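Local coordinates for polyketide synthase (Lyngbya majuscula 19L, PDB 3QIT), which hydrolyses the thioester of the finished polyketide chain and drives decarboxylation with sulfate elimination, forming the terminal alkene of curacin A, at the interface of chains A and B. Numbering follows the deposited sequence. Chains: chain A/B, Polyketide synthase.

Contact 1 and contact 2 lie about 20 Å apart between the centres of their C-alpha atoms, and both include helix 140-151 of one chain against helix 78-91 of the other. In contact 1 B:Leu79 meets A:Thr74, A:Cys147 and A:Leu148; in contact 2 A:Leu79 meets B:Leu148 and B:Leu144. The Leu79-Leu148 pair is thus shared as near-twins, Leu148 differing in its second torsion. Contact 1 adds the 3-10 helix 73-75, contact 2 helices 104-115 and 219-229. Such reciprocity would suit a stable dimer, although the structure alone does not prove one in solution.

Contact 1: the interface of chains A and B. Residues chain A 74, 147-148, 151; chain B 79-80, 83.
Helix 140-151 and the short 3-10 helix 73-75 of chain A close on the first turns of helix 78-91 of chain B. B:Leu79 is pushed into the angle between the two chain A elements, and 66 Å² of its surface is hidden there, out of 205 Å² of protein surface hidden in the whole patch. CG of B:Leu79 stands anti to the backbone N (chi1 -177°), which carries the isobutyl group away from its own helix toward chain A. Its two methyls then divide the work. CD1 meets the sulfur SG of A:Cys147 at 3.9 Å and also touches methyl CD2 of A:Leu148, the two leucine side chains running past each other in opposite senses. CD2 lies against both that sulfur and the methyl CG2 of A:Thr74.

A:Thr74 works with two faces. Its methyl CG2 packs on CG of B:Leu79 at 3.8 Å and on the methyl CB of B:Ala83 at 4.0 Å. Its hydroxyl OG1 is hydrogen-bonded to hydroxyl OG1 of B:Thr80 at 2.7 Å; which of the two donates is not settled. A chi1 of 51° turns OG1 toward B:Thr80 and keeps CG2 facing B:Leu79 and B:Ala83, and the bond should restrain rotation of both threonine side chains. This hydroxyl pair borders an otherwise largely apolar patch.

On the small residue B:Ala83 the approach is close to the backbone: CD2 of A:Leu148 comes to 4.1 Å from its CA, while CD1 of A:Leu151 reaches its CB at 4.2 Å.

Within the alpha/beta hydrolase fold, helix 78-91 is a core helix that precedes strand 97-102. Helix 140-151 lies in the segment after strand 122-126, where members of the family usually carry their lid, so the patch probably sets a lid helix of chain A against a core helix of chain B, with the 3-10 helix 73-75 of chain A bracing one side.

Contact 2: the interface of chains A and B. Residues chain A 79, 82, 111, 115, 217, 222, 226; chain B 144, 148.
With chi1 at -178° the side chain of B:Leu144 reaches out from its helix, and the second torsion of 61° sets the direction of the two methyls, CD2 deep among side chains of chain A and CD1 toward A:Leu79. On the other chain, A:Met226 runs extended beyond CG and brings its terminal methyl CE up to that CD2. The result resembles a knob in a socket: B:Leu144 hides 77 Å² of its surface among chain A side chains.

The socket grips CD2 from several directions. CE of A:Met226 approaches CD2 of B:Leu144 at 3.3 Å, closer than two methyl carbons normally sit, with the side chains lying nearly perpendicular. Methyl CG2 of A:Val115 lies 3.7 Å from CD2 and equally near CG of the leucine, again across its length. CD1 of A:Leu82 packs on CD2 at 4.0 Å, and the methyl of A:Ala111 adds a lighter touch. Nearer the helix backbone, the amide nitrogen NE2 of A:Gln222 lies 3.8 Å from CB of B:Leu144, a van der Waals contact with that aliphatic carbon.

One turn further along, B:Leu148 extends the apolar strip. Its CD1 lies 4.0 Å from CD1 of A:Leu79, the side chains passing in opposite directions, and its CD2 rests on CG1 of A:Val115 at 4.0 Å. A:Val115 thus uses both branches, one for each leucine. Replacing B:Leu144 with an alanine would probably open a gap where CD2 had been, leaving CE of A:Met226 and CD1 of A:Leu82 without that partner and CG2 of A:Val115 without most of its contact.

In the alpha/beta hydrolase fold of chain A, the socket is assembled from helices 78-91, 104-115 and 219-229, with A:Pro217 in the loop before the last of these at its margin. Helix 104-115 is the one that follows the nucleophile elbow, the GHSMG motif. Helix 140-151 of chain B lies over this group of helices and inserts B:Leu144 among them, with B:Leu148 at the edge.

Contact 1: the interface of chains A and B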
loop_
_atom_site.group_PDB
_atom_site.type_symbol
_atom_site.label_atom_id
_atom_site.label_comp_id
_atom_site.label_asym_id
_atom_site.label_seq_id
_atom_site.Cartn_x
_atom_site.Cartn_y
_atom_site.Cartn_z
ATOM N N THR A 74 -6.135 2.467 -2.028
ATOM C CA THR A 74 -5.066 1.938 -1.191
ATOM C C THR A 74 -3.736 1.777 -1.889
ATOM O O THR A 74 -2.713 1.540 -1.230
ATOM C CB THR A 74 -5.454 0.591 -0.551
ATOM O OG1 THR A 74 -5.934 -0.307 -1.571
ATOM C CG2 THR A 74 -6.555 0.816 0.461
ATOM N N CYS A 147 -9.203 5.867 8.462
ATOM C CA CYS A 147 -8.589 5.596 7.182
ATOM C C CYS A 147 -9.575 4.890 6.240
ATOM O O CYS A 147 -9.767 5.328 5.111
ATOM C CB CYS A 147 -7.311 4.781 7.357
ATOM S SG CYS A 147 -6.524 4.339 5.794
ATOM N N LEU A 148 -10.225 3.834 6.724
ATOM C CA LEU A 148 -11.186 3.086 5.910
ATOM C C LEU A 148 -12.395 3.916 5.504
ATOM O O LEU A 148 -12.862 3.796 4.374
ATOM C CB LEU A 148 -11.637 1.803 6.609
ATOM C CG LEU A 148 -10.625 0.653 6.678
ATOM C CD1 LEU A 148 -11.316 -0.546 7.290
ATOM C CD2 LEU A 148 -10.047 0.287 5.320
ATOM N N LEU A 151 -11.060 6.285 2.713
ATOM C CA LEU A 151 -10.842 5.564 1.444
ATOM C C LEU A 151 -12.134 5.379 0.639
ATOM O O LEU A 151 -12.089 5.328 -0.585
ATOM C CB LEU A 151 -10.214 4.180 1.671
ATOM C CG LEU A 151 -8.909 3.982 2.454
ATOM C CD1 LEU A 151 -8.689 2.491 2.737
ATOM C CD2 LEU A 151 -7.710 4.593 1.784
ATOM N N LEU B 79 -3.698 -3.281 4.245
ATOM C CA LEU B 79 -4.734 -2.227 4.101
ATOM C C LEU B 79 -5.635 -2.477 2.872
ATOM O O LEU B 79 -6.855 -2.357 2.947
ATOM C CB LEU B 79 -4.126 -0.820 4.028
ATOM C CG LEU B 79 -5.148 0.331 3.942
ATOM C CD1 LEU B 79 -5.976 0.472 5.228
ATOM C CD2 LEU B 79 -4.476 1.663 3.608
ATOM N N THR B 80 -5.019 -2.802 1.733
ATOM C CA THR B 80 -5.780 -3.217 0.558
ATOM C C THR B 80 -6.711 -4.390 0.854
ATOM O O THR B 80 -7.897 -4.335 0.524
ATOM C CB THR B 80 -4.852 -3.568 -0.613
ATOM O OG1 THR B 80 -4.209 -2.369 -1.070
ATOM C CG2 THR B 80 -5.639 -4.226 -1.754
ATOM N N ALA B 83 -9.566 -3.123 3.023
ATOM C CA ALA B 83 -10.531 -2.347 2.256
ATOM C C ALA B 83 -11.425 -3.267 1.421
ATOM O O ALA B 83 -12.607 -2.978 1.206
ATOM C CB ALA B 83 -9.797 -1.305 1.340
#

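Contact 2: the interface of chains A and B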
loop_
_atom_site.group_PDB
_atom_site.type_symbol
_atom_site.label_atom_id
_atom_site.label_comp_id
_atom_site.label_asym_id
_atom_site.label_seq_id
_atom_site.Cartn_x
_atom_site.Cartn_y
_atom_site.Cartn_z
ATOM N N LEU A 79 5.322 3.807 -0.466
ATOM C CA LEU A 79 5.938 2.643 -1.130
ATOM C C LEU A 79 5.677 2.640 -2.634
ATOM O O LEU A 79 6.588 2.392 -3.422
ATOM C CB LEU A 79 5.468 1.315 -0.516
ATOM C CG LEU A 79 6.106 0.069 -1.153
ATOM C CD1 LEU A 79 7.580 0.055 -0.815
ATOM C CD2 LEU A 79 5.460 -1.220 -0.655
ATOM N N LEU A 82 7.801 5.284 -4.199
ATOM C CA LEU A 82 9.207 4.878 -4.227
ATOM C C LEU A 82 9.451 3.874 -5.359
ATOM O O LEU A 82 10.422 3.970 -6.100
ATOM C CB LEU A 82 9.606 4.271 -2.875
ATOM C CG LEU A 82 9.706 5.254 -1.698
ATOM C CD1 LEU A 82 10.020 4.409 -0.474
ATOM C CD2 LEU A 82 10.858 6.251 -1.983
ATOM N N ALA A 111 14.694 8.337 0.857
ATOM C CA ALA A 111 14.547 6.907 0.843
ATOM C C ALA A 111 15.234 6.301 -0.389
ATOM O O ALA A 111 15.933 5.275 -0.293
ATOM C CB ALA A 111 13.059 6.522 0.918
ATOM N N VAL A 115 18.571 3.559 -0.567
ATOM C CA VAL A 115 18.442 2.272 -1.234
ATOM C C VAL A 115 19.331 2.126 -2.473
ATOM O O VAL A 115 19.868 1.032 -2.733
ATOM C CB VAL A 115 16.947 1.985 -1.556
ATOM C CG1 VAL A 115 16.800 0.749 -2.440
ATOM C CG2 VAL A 115 16.194 1.787 -0.253
ATOM N N PRO A 217 7.392 3.791 4.302
ATOM C CA PRO A 217 6.744 2.499 4.532
ATOM C C PRO A 217 6.993 1.938 5.932
ATOM O O PRO A 217 6.132 1.236 6.483
ATOM C CB PRO A 217 7.384 1.598 3.477
ATOM C CG PRO A 217 7.725 2.538 2.352
ATOM C CD PRO A 217 8.168 3.798 3.042
ATOM N N GLN A 222 11.923 3.979 10.491
ATOM C CA GLN A 222 12.600 3.812 9.202
ATOM C C GLN A 222 13.187 5.141 8.691
ATOM O O GLN A 222 14.302 5.178 8.180
ATOM C CB GLN A 222 11.670 3.196 8.146
ATOM C CG GLN A 222 12.347 2.974 6.795
ATOM C CD GLN A 222 11.446 2.298 5.794
ATOM O OE1 GLN A 222 10.492 2.904 5.319
ATOM N NE2 GLN A 222 11.743 1.030 5.471
ATOM N N MET A 226 17.080 6.104 8.051
ATOM C CA MET A 226 17.485 6.506 6.716
ATOM C C MET A 226 18.304 7.773 6.675
ATOM O O MET A 226 19.342 7.824 6.010
ATOM C CB MET A 226 16.257 6.728 5.856
ATOM C CG MET A 226 15.940 5.553 5.022
ATOM S SD MET A 226 14.302 5.895 4.435
ATOM C CE MET A 226 13.854 4.264 3.904
ATOM N N LEU B 144 13.870 -2.093 3.124
ATOM C CA LEU B 144 13.325 -1.396 1.970
ATOM C C LEU B 144 14.049 -1.801 0.683
ATOM O O LEU B 144 13.424 -1.938 -0.368
ATOM C CB LEU B 144 13.371 0.122 2.157
ATOM C CG LEU B 144 12.771 0.944 1.014
ATOM C CD1 LEU B 144 11.282 0.600 0.838
ATOM C CD2 LEU B 144 12.943 2.398 1.342
ATOM N N LEU B 148 12.068 -3.289 -2.457
ATOM C CA LEU B 148 12.079 -2.640 -3.775
ATOM C C LEU B 148 12.620 -3.565 -4.859
ATOM O O LEU B 148 12.113 -3.590 -5.987
ATOM C CB LEU B 148 12.877 -1.336 -3.750
ATOM C CG LEU B 148 12.058 -0.061 -3.559
ATOM C CD1 LEU B 148 11.302 -0.131 -2.257
ATOM C CD2 LEU B 148 12.957 1.167 -3.606
#